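Local atomic coordinates of monothiol glutaredoxin-S14, chloroplastic (Arabidopsis thaliana, PDB entry 3IPZ), a protein that binds a [2Fe-2S] cluster as a bridged homodimer or with BOLA1, may donate Fe-S clusters to other proteins and may regulate CAX cation transporters. Residues K19-K25 with T73-I79. Residue numbers count along the deposited sequence, not the author numbering.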
loop_
_atom_site.group_PDB
_atom_site.type_symbol
_atom_site.label_atom_id
_atom_site.label_comp_id
_atom_site.label_asym_id
_atom_site.label_seq_id
_atom_site.Cartn_x
_atom_site.Cartn_y
_atom_site.Cartn_z
ATOM N N LYS A 19 -4.103 6.295 7.618
ATOM C CA LYS A 19 -2.750 6.835 7.524
ATOM C C LYS A 19 -1.875 5.929 6.675
ATOM O O LYS A 19 -1.087 6.408 5.859
ATOM C CB LYS A 19 -2.119 6.975 8.913
ATOM C CG LYS A 19 -2.827 7.941 9.850
ATOM C CD LYS A 19 -2.741 9.364 9.350
ATOM C CE LYS A 19 -3.442 10.315 10.299
ATOM N NZ LYS A 19 -3.258 11.715 9.846
ATOM N N VAL A 20 -2.013 4.622 6.879
ATOM C CA VAL A 20 -1.231 3.638 6.141
ATOM C C VAL A 20 -2.153 2.579 5.529
ATOM O O VAL A 20 -2.846 1.859 6.247
ATOM C CB VAL A 20 -0.201 2.943 7.060
ATOM C CG1 VAL A 20 0.654 1.961 6.245
ATOM C CG2 VAL A 20 0.686 3.993 7.742
ATOM N N VAL A 21 -2.150 2.494 4.201
ATOM C CA VAL A 21 -2.978 1.534 3.468
ATOM C C VAL A 21 -2.100 0.651 2.575
ATOM O O VAL A 21 -1.343 1.139 1.731
ATOM C CB VAL A 21 -4.021 2.269 2.584
ATOM C CG1 VAL A 21 -4.799 1.272 1.733
ATOM C CG2 VAL A 21 -4.967 3.073 3.462
ATOM N N LEU A 22 -2.217 -0.657 2.762
ATOM C CA LEU A 22 -1.436 -1.617 1.997
ATOM C C LEU A 22 -2.287 -2.422 1.018
ATOM O O LEU A 22 -3.234 -3.084 1.415
ATOM C CB LEU A 22 -0.768 -2.588 2.959
ATOM C CG LEU A 22 0.456 -3.407 2.587
ATOM C CD1 LEU A 22 0.231 -4.807 3.112
ATOM C CD2 LEU A 22 0.710 -3.398 1.104
ATOM N N PHE A 23 -1.951 -2.371 -0.262
ATOM C CA PHE A 23 -2.676 -3.168 -1.243
ATOM C C PHE A 23 -1.806 -4.398 -1.459
ATOM O O PHE A 23 -0.689 -4.289 -1.926
ATOM C CB PHE A 23 -2.880 -2.371 -2.528
ATOM C CG PHE A 23 -3.815 -1.214 -2.353
ATOM C CD1 PHE A 23 -3.326 0.087 -2.238
ATOM C CD2 PHE A 23 -5.187 -1.432 -2.242
ATOM C CE1 PHE A 23 -4.186 1.157 -2.014
ATOM C CE2 PHE A 23 -6.066 -0.368 -2.018
ATOM C CZ PHE A 23 -5.564 0.932 -1.902
ATOM N N MET A 24 -2.328 -5.565 -1.097
ATOM C CA MET A 24 -1.564 -6.802 -1.183
ATOM C C MET A 24 -2.282 -7.982 -1.818
ATOM O O MET A 24 -3.451 -7.903 -2.204
ATOM C CB MET A 24 -1.143 -7.220 0.227
ATOM C CG MET A 24 -2.327 -7.521 1.126
ATOM S SD MET A 24 -1.904 -7.862 2.858
ATOM C CE MET A 24 -0.936 -9.386 2.668
ATOM N N LYS A 25 -1.547 -9.083 -1.930
ATOM C CA LYS A 25 -2.084 -10.322 -2.462
ATOM C C LYS A 25 -2.393 -11.123 -1.208
ATOM O O LYS A 25 -1.488 -11.604 -0.516
ATOM C CB LYS A 25 -1.040 -11.025 -3.329
ATOM C CG LYS A 25 -0.749 -10.260 -4.609
ATOM C CD LYS A 25 0.179 -11.007 -5.525
ATOM C CE LYS A 25 0.336 -10.257 -6.832
ATOM N NZ LYS A 25 1.316 -10.934 -7.738
ATOM N N THR A 73 2.840 -3.941 -10.051
ATOM C CA THR A 73 2.501 -5.022 -9.132
ATOM C C THR A 73 2.105 -4.609 -7.740
ATOM O O THR A 73 1.879 -3.439 -7.444
ATOM C CB THR A 73 3.637 -6.026 -8.909
ATOM O OG1 THR A 73 4.771 -5.673 -9.702
ATOM C CG2 THR A 73 3.140 -7.441 -9.212
ATOM N N PHE A 74 2.054 -5.626 -6.888
ATOM C CA PHE A 74 1.701 -5.486 -5.498
ATOM C C PHE A 74 2.638 -6.393 -4.735
ATOM O O PHE A 74 3.082 -7.421 -5.252
ATOM C CB PHE A 74 0.240 -5.897 -5.287
ATOM C CG PHE A 74 -0.720 -5.075 -6.080
ATOM C CD1 PHE A 74 -1.057 -5.434 -7.375
ATOM C CD2 PHE A 74 -1.226 -3.888 -5.558
ATOM C CE1 PHE A 74 -1.880 -4.618 -8.144
ATOM C CE2 PHE A 74 -2.050 -3.067 -6.317
ATOM C CZ PHE A 74 -2.377 -3.432 -7.613
ATOM N N PRO A 75 2.899 -6.069 -3.469
ATOM C CA PRO A 75 2.364 -4.929 -2.720
ATOM C C PRO A 75 2.634 -3.502 -3.175
ATOM O O PRO A 75 3.662 -3.177 -3.759
ATOM C CB PRO A 75 2.910 -5.168 -1.319
ATOM C CG PRO A 75 4.267 -5.739 -1.613
ATOM C CD PRO A 75 3.941 -6.762 -2.688
ATOM N N GLN A 76 1.668 -2.654 -2.859
ATOM C CA GLN A 76 1.717 -1.232 -3.125
ATOM C C GLN A 76 1.374 -0.601 -1.775
ATOM O O GLN A 76 0.310 -0.856 -1.222
ATOM C CB GLN A 76 0.678 -0.837 -4.184
ATOM C CG GLN A 76 1.169 -0.986 -5.610
ATOM C CD GLN A 76 0.154 -0.535 -6.646
ATOM O OE1 GLN A 76 -0.667 0.346 -6.392
ATOM N NE2 GLN A 76 0.222 -1.128 -7.830
ATOM N N LEU A 77 2.279 0.217 -1.251
ATOM C CA LEU A 77 2.076 0.856 0.040
ATOM C C LEU A 77 1.782 2.336 -0.064
ATOM O O LEU A 77 2.473 3.074 -0.761
ATOM C CB LEU A 77 3.313 0.658 0.925
ATOM C CG LEU A 77 3.310 1.231 2.352
ATOM C CD1 LEU A 77 2.236 0.541 3.199
ATOM C CD2 LEU A 77 4.688 1.022 2.981
ATOM N N TYR A 78 0.736 2.765 0.627
ATOM C CA TYR A 78 0.365 4.171 0.658
ATOM C C TYR A 78 0.514 4.695 2.095
ATOM O O TYR A 78 0.182 3.997 3.067
ATOM C CB TYR A 78 -1.081 4.365 0.181
ATOM C CG TYR A 78 -1.225 4.448 -1.324
ATOM C CD1 TYR A 78 -1.228 3.293 -2.120
ATOM C CD2 TYR A 78 -1.343 5.692 -1.957
ATOM C CE1 TYR A 78 -1.348 3.381 -3.522
ATOM C CE2 TYR A 78 -1.459 5.793 -3.338
ATOM C CZ TYR A 78 -1.460 4.638 -4.117
ATOM O OH TYR A 78 -1.546 4.765 -5.487
ATOM N N ILE A 79 1.024 5.918 2.222
ATOM C CA ILE A 79 1.208 6.547 3.523
ATOM C C ILE A 79 0.806 8.001 3.379
ATOM O O ILE A 79 1.313 8.698 2.496
ATOM C CB ILE A 79 2.680 6.485 3.989
ATOM C CG1 ILE A 79 3.140 5.035 4.089
ATOM C CG2 ILE A 79 2.828 7.148 5.344
ATOM C CD1 ILE A 79 4.655 4.840 4.147
#
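Thr73 O accepts a hydrogen bond from Gln76 NE2 at 2.9 Å, and Gln76 OE1 hydrogen-bonds Ser69 OG. The Phe74 ring lies beside Phe23, with Phe74 CD2 3.8 Å from Phe23 CB. A cis peptide bond precedes Pro75, the cis-proline characteristic of the thioredoxin fold. Pro75 CB packs 3.7 Å from Leu22 CD2. At Gln76 antiparallel pairing begins: Gln76 N donates to Phe23 O (3.0 Å), and Phe23 N to Gln76 O (2.9 Å). Leu77 faces Leu22 in a non-hydrogen-bonded pair, and Leu77 CD1 meets Val20 CG1 at 3.7 Å. Tyr78 forms the second hydrogen-bonded pair, with Val21. The Tyr78 ring touches the Phe23 ring, CD1 to CE1 at 3.7 Å, on the face covered by helices 5-15 and 59-69, and Tyr78 OH hydrogen-bonds the same Ser69 OG. Ile79 ends the ladder opposite Val20; at its other, cis-proline end lie Lys25 and Phe74, which probably bind glutathione. Four backbone hydrogen bonds and apolar contacts on both faces imply a firmly joined, buried sheet centre.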